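PDB 5ZRU: alpha-1,3-glucanase from Bacillus circulans, which hydrolyses the alpha-1,3-glucosidic linkages of alpha-1,3-glucan, the chain here being the catalytic part of a longer GH87-type enzyme. Local coordinates for residues I492-T497 with I518-A523; Q498-Q503 with P538-Y543. All blocks are in the same frame, centred on the assembly; numbering follows the deposited sequence.

Overall arrangement
Residues 492-497 and 498-503 follow each other in the chain, late in the catalytic domain, on a parallel beta-helix, the fold of the pectate lyase-like clan. Residues 492-495 finish strand 487-495, and the loop of 496-501 leads directly into strand 502-505. A coil later, 518-523 returns beside 492-497, closing contact 1; only after a further excursion does 538-543 come beside 498-503, closing contact 2. The two closures therefore cross rather than nest. Contact 1 joins strand 487-495 to 513-523, contact 2 joins 502-505 to 542-544, and the two meet where Ile520 and Ala523 pack against Ala501, Arg499 and the 540-541 backbone.

Contact 1: I492-T497 with I518-A523; sequences IDIINT and ININGA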
loop_
_atom_site.group_PDB
_atom_site.type_symbol
_atom_site.label_atom_id
_atom_site.label_comp_id
_atom_site.label_asym_id
_atom_site.label_seq_id
_atom_site.Cartn_x
_atom_site.Cartn_y
_atom_site.Cartn_z
ATOM N N ILE A 492 -12.263 15.560 8.809
ATOM C CA ILE A 492 -12.205 14.133 8.494
ATOM C C ILE A 492 -13.621 13.657 8.230
ATOM O O ILE A 492 -14.511 13.872 9.061
ATOM C CB ILE A 492 -11.581 13.298 9.630
ATOM C CG1 ILE A 492 -10.302 13.944 10.184
ATOM C CG2 ILE A 492 -11.361 11.844 9.168
ATOM C CD1 ILE A 492 -9.116 13.911 9.256
ATOM N N ASP A 493 -13.821 12.980 7.101
ATOM C CA ASP A 493 -15.094 12.341 6.791
ATOM C C ASP A 493 -14.910 10.839 6.936
ATOM O O ASP A 493 -14.025 10.260 6.295
ATOM C CB ASP A 493 -15.559 12.700 5.382
ATOM C CG ASP A 493 -15.877 14.175 5.246
ATOM O OD1 ASP A 493 -16.973 14.586 5.674
ATOM O OD2 ASP A 493 -15.014 14.923 4.750
ATOM N N ILE A 494 -15.727 10.221 7.786
ATOM C CA ILE A 494 -15.617 8.800 8.101
ATOM C C ILE A 494 -16.937 8.148 7.713
ATOM O O ILE A 494 -17.954 8.342 8.393
ATOM C CB ILE A 494 -15.293 8.554 9.583
ATOM C CG1 ILE A 494 -14.264 9.580 10.102
ATOM C CG2 ILE A 494 -14.751 7.142 9.770
ATOM C CD1 ILE A 494 -13.869 9.397 11.583
ATOM N N ILE A 495 -16.914 7.345 6.650
ATOM C CA ILE A 495 -18.125 6.877 5.982
ATOM C C ILE A 495 -18.229 5.359 6.068
ATOM O O ILE A 495 -17.283 4.643 5.715
ATOM C CB ILE A 495 -18.145 7.336 4.515
ATOM C CG1 ILE A 495 -18.086 8.868 4.458
ATOM C CG2 ILE A 495 -19.349 6.763 3.778
ATOM C CD1 ILE A 495 -17.583 9.389 3.146
ATOM N N ASN A 496 -19.399 4.876 6.503
ATOM C CA ASN A 496 -19.745 3.450 6.487
ATOM C C ASN A 496 -18.701 2.595 7.201
ATOM O O ASN A 496 -18.203 1.600 6.667
ATOM C CB ASN A 496 -19.966 2.959 5.058
ATOM C CG ASN A 496 -21.360 3.278 4.555
ATOM O OD1 ASN A 496 -22.282 3.467 5.353
ATOM N ND2 ASN A 496 -21.523 3.354 3.234
ATOM N N THR A 497 -18.411 2.965 8.444
ATOM C CA THR A 497 -17.433 2.247 9.248
ATOM C C THR A 497 -17.974 0.880 9.672
ATOM O O THR A 497 -19.163 0.725 9.970
ATOM C CB THR A 497 -17.051 3.085 10.469
ATOM O OG1 THR A 497 -16.295 4.232 10.038
ATOM C CG2 THR A 497 -16.218 2.268 11.462
ATOM N N ILE A 518 -15.396 16.885 12.292
ATOM C CA ILE A 518 -15.482 15.465 11.960
ATOM C C ILE A 518 -16.906 15.154 11.516
ATOM O O ILE A 518 -17.869 15.546 12.189
ATOM C CB ILE A 518 -15.095 14.587 13.164
ATOM C CG1 ILE A 518 -13.773 15.058 13.802
ATOM C CG2 ILE A 518 -15.055 13.104 12.759
ATOM C CD1 ILE A 518 -12.573 15.055 12.890
ATOM N N ASN A 519 -17.048 14.439 10.398
ATOM C CA ASN A 519 -18.347 13.950 9.940
ATOM C C ASN A 519 -18.332 12.430 9.942
ATOM O O ASN A 519 -17.549 11.813 9.211
ATOM C CB ASN A 519 -18.684 14.468 8.540
ATOM C CG ASN A 519 -18.792 15.976 8.496
ATOM O OD1 ASN A 519 -19.465 16.585 9.330
ATOM N ND2 ASN A 519 -18.119 16.591 7.523
ATOM N N ILE A 520 -19.216 11.831 10.738
ATOM C CA ILE A 520 -19.307 10.382 10.866
ATOM C C ILE A 520 -20.647 9.957 10.295
ATOM O O ILE A 520 -21.706 10.238 10.877
ATOM C CB ILE A 520 -19.156 9.931 12.323
ATOM C CG1 ILE A 520 -17.823 10.443 12.872
ATOM C CG2 ILE A 520 -19.258 8.409 12.411
ATOM C CD1 ILE A 520 -17.585 10.192 14.398
ATOM N N ASN A 521 -20.608 9.266 9.168
ATOM C CA ASN A 521 -21.821 8.892 8.453
ATOM C C ASN A 521 -21.820 7.378 8.304
ATOM O O ASN A 521 -21.203 6.841 7.380
ATOM C CB ASN A 521 -21.889 9.596 7.101
ATOM C CG ASN A 521 -23.160 9.273 6.346
ATOM O OD1 ASN A 521 -24.104 8.704 6.906
ATOM N ND2 ASN A 521 -23.197 9.638 5.069
ATOM N N GLY A 522 -22.502 6.693 9.217
ATOM C CA GLY A 522 -22.584 5.248 9.164
ATOM C C GLY A 522 -21.556 4.567 10.045
ATOM O O GLY A 522 -20.350 4.706 9.828
ATOM N N ALA A 523 -22.014 3.818 11.041
ATOM C CA ALA A 523 -21.101 3.044 11.871
ATOM C C ALA A 523 -21.803 1.766 12.293
ATOM O O ALA A 523 -23.032 1.675 12.267
ATOM C CB ALA A 523 -20.623 3.847 13.092
HETATM O O HOH W 1 -18.192 6.263 10.044
#
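Ile494 is gripped at both ends of its backbone by the neighbouring strand: its N donates to Asn519 O at 2.8 Å, and its O accepts from Asn521 N at 2.9 Å. This is the bonding pattern of in-register parallel strands, here the coil-to-coil pairing of a beta-helix. A water also donates to Ile494 O, at 2.7 Å, and joins it to Gly522 O and Thr497 OG1 where the first strand gives way to a turn. The side chain of Ile494 crosses that of Ile518 obliquely. Its CG1 lies anti to the carbonyl carbon (chi1 -40°), and the CD1 beyond it rests 4.1 Å from Ile518 CG2 and 4.3 Å from Ile520 CG1. One pair earlier, Ile518 lies beside Ile492 and points the same way, with CD1 3.7 Å from Ile492 CG1.

Asn519 belongs to the other face. Its ND2 bonds to Asp493 OD1 at 3.0 Å on the syn side, the carboxylate and amide planes turned 30° apart, while its OD1 is bonded to Thr557. Asp493 OD2 forms a salt bridge with Arg12, so an alanine here would probably leave Arg12 without this carboxylate partner and the Asn519 amide without this acceptor.

The paired strands are flanked by strand 451-459 beside 492-495 and strand 550-561 beside 518-523; Ile494 and Ile520 both pack inward on Ile502 of strand 502-505.

Contact 2: Q498-Q503 with P538-Y543; sequences QRSAIQ and PGAAIY
Tyr543 packs against Ser500 at its CB and runs alongside Gln503, a compact example of how one coil of a beta-helix is matched to the next. At the root, CB lies 3.6 Å from Ser500 OG and nearly as close to Ser500 CB. CG, anti to the backbone N (chi1 170°), is still near that hydroxyl, 4.0 Å from Ser500 OG. Further out, one rim of the ring runs beside Gln503, whose extended chain points the same way: CD2 is 3.6 Å from Gln503 CG and 3.3 Å from Gln503 OE1, and CE2 keeps beside the same amide. OE1 meets the ring at its edge and in its plane, with the amide turned 90° to the ring. The tip, OH, is hydrogen-bonded to Ser534.

Hydrogen bonds tie the loops that lead into the two strands. Ala540 N donates almost straight to Ser500 OG at 2.9 Å. The bond from Ala501 N to Ala540 O, also 2.9 Å, is more bent. Parallel strand pairing then begins, with Tyr543 N bonded to Ile502 O at 2.8 Å. CD and NE of Arg499 lie against Gly539, whose N is at the edge of the guanidinium; NH2 bonds to Thr530 O and His537 O.

Chemically, the serine hydroxyl accepts the Ala540 N-H, apparently in the role a backbone carbonyl plays within the strands. The amide oxygen at the ring's C-H edge is consistent with a weakly favourable polar contact, while Gln503 NE2 is bonded to Glu471 O.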
loop_
_atom_site.group_PDB
_atom_site.type_symbol
_atom_site.label_atom_id
_atom_site.label_comp_id
_atom_site.label_asym_id
_atom_site.label_seq_id
_atom_site.Cartn_x
_atom_site.Cartn_y
_atom_site.Cartn_z
ATOM N N GLN A 498 -17.081 -0.113 9.685
ATOM C CA GLN A 498 -17.472 -1.488 9.995
ATOM C C GLN A 498 -17.946 -1.619 11.437
ATOM O O GLN A 498 -19.046 -2.122 11.693
ATOM C CB GLN A 498 -16.297 -2.435 9.708
ATOM C CG GLN A 498 -15.834 -2.365 8.234
ATOM C CD GLN A 498 -14.753 -3.377 7.885
ATOM O OE1 GLN A 498 -14.641 -4.432 8.513
ATOM N NE2 GLN A 498 -13.949 -3.055 6.873
ATOM N N ARG A 499 -17.123 -1.196 12.397
ATOM C CA ARG A 499 -17.548 -1.199 13.795
ATOM C C ARG A 499 -17.624 0.248 14.289
ATOM O O ARG A 499 -18.477 0.999 13.817
ATOM C CB ARG A 499 -16.618 -2.073 14.654
ATOM C CG ARG A 499 -17.185 -2.390 16.062
ATOM C CD ARG A 499 -18.539 -3.144 16.002
ATOM N NE ARG A 499 -18.960 -3.605 17.332
ATOM C CZ ARG A 499 -18.474 -4.694 17.924
ATOM N NH1 ARG A 499 -17.572 -5.437 17.299
ATOM N NH2 ARG A 499 -18.896 -5.053 19.136
ATOM N N SER A 500 -16.766 0.676 15.216
ATOM C CA SER A 500 -16.836 2.052 15.703
ATOM C C SER A 500 -15.922 2.975 14.898
ATOM O O SER A 500 -14.831 2.581 14.478
ATOM C CB SER A 500 -16.487 2.136 17.195
ATOM O OG SER A 500 -17.469 1.464 17.973
ATOM N N ALA A 501 -16.376 4.214 14.684
ATOM C CA ALA A 501 -15.608 5.141 13.851
ATOM C C ALA A 501 -14.304 5.565 14.525
ATOM O O ALA A 501 -13.242 5.576 13.894
ATOM C CB ALA A 501 -16.453 6.373 13.503
ATOM N N ILE A 502 -14.361 5.949 15.794
ATOM C CA ILE A 502 -13.184 6.419 16.520
ATOM C C ILE A 502 -13.076 5.623 17.812
ATOM O O ILE A 502 -14.043 5.561 18.580
ATOM C CB ILE A 502 -13.268 7.927 16.820
ATOM C CG1 ILE A 502 -13.464 8.713 15.525
ATOM C CG2 ILE A 502 -12.008 8.407 17.527
ATOM C CD1 ILE A 502 -13.794 10.171 15.770
ATOM N N GLN A 503 -11.904 5.020 18.050
ATOM C CA GLN A 503 -11.696 4.070 19.150
ATOM C C GLN A 503 -10.444 4.435 19.939
ATOM O O GLN A 503 -9.380 4.664 19.348
ATOM C CB GLN A 503 -11.579 2.634 18.608
ATOM C CG GLN A 503 -11.117 1.573 19.612
ATOM C CD GLN A 503 -11.290 0.155 19.066
ATOM O OE1 GLN A 503 -12.265 -0.128 18.381
ATOM N NE2 GLN A 503 -10.341 -0.732 19.365
ATOM N N PRO A 538 -23.319 -2.574 19.458
ATOM C CA PRO A 538 -23.209 -2.181 18.051
ATOM C C PRO A 538 -22.124 -1.129 17.898
ATOM O O PRO A 538 -21.773 -0.434 18.846
ATOM C CB PRO A 538 -24.589 -1.594 17.719
ATOM C CG PRO A 538 -25.458 -1.865 18.936
ATOM C CD PRO A 538 -24.527 -2.020 20.093
ATOM N N GLY A 539 -21.595 -1.014 16.681
ATOM C CA GLY A 539 -20.564 -0.016 16.440
ATOM C C GLY A 539 -21.080 1.386 16.725
ATOM O O GLY A 539 -22.221 1.729 16.404
ATOM N N ALA A 540 -20.226 2.199 17.334
ATOM C CA ALA A 540 -20.567 3.552 17.747
ATOM C C ALA A 540 -19.788 4.599 16.953
ATOM O O ALA A 540 -18.826 4.300 16.240
ATOM C CB ALA A 540 -20.291 3.740 19.242
ATOM N N ALA A 541 -20.203 5.858 17.119
ATOM C CA ALA A 541 -19.409 6.971 16.602
ATOM C C ALA A 541 -18.088 7.102 17.350
ATOM O O ALA A 541 -17.028 7.271 16.737
ATOM C CB ALA A 541 -20.197 8.275 16.700
ATOM N N ILE A 542 -18.134 7.061 18.682
ATOM C CA ILE A 542 -16.945 7.176 19.517
ATOM C C ILE A 542 -16.990 6.079 20.566
ATOM O O ILE A 542 -18.017 5.890 21.226
ATOM C CB ILE A 542 -16.845 8.559 20.191
ATOM C CG1 ILE A 542 -16.921 9.670 19.136
ATOM C CG2 ILE A 542 -15.570 8.662 21.013
ATOM C CD1 ILE A 542 -17.098 11.083 19.730
ATOM N N TYR A 543 -15.858 5.410 20.759
ATOM C CA TYR A 543 -15.739 4.223 21.598
ATOM C C TYR A 543 -14.466 4.326 22.417
ATOM O O TYR A 543 -13.403 4.599 21.862
ATOM C CB TYR A 543 -15.713 2.971 20.702
ATOM C CG TYR A 543 -15.359 1.650 21.351
ATOM C CD1 TYR A 543 -16.018 1.201 22.493
ATOM C CD2 TYR A 543 -14.410 0.815 20.768
ATOM C CE1 TYR A 543 -15.702 -0.039 23.064
ATOM C CE2 TYR A 543 -14.095 -0.416 21.320
ATOM C CZ TYR A 543 -14.745 -0.838 22.465
ATOM O OH TYR A 543 -14.437 -2.070 22.991
#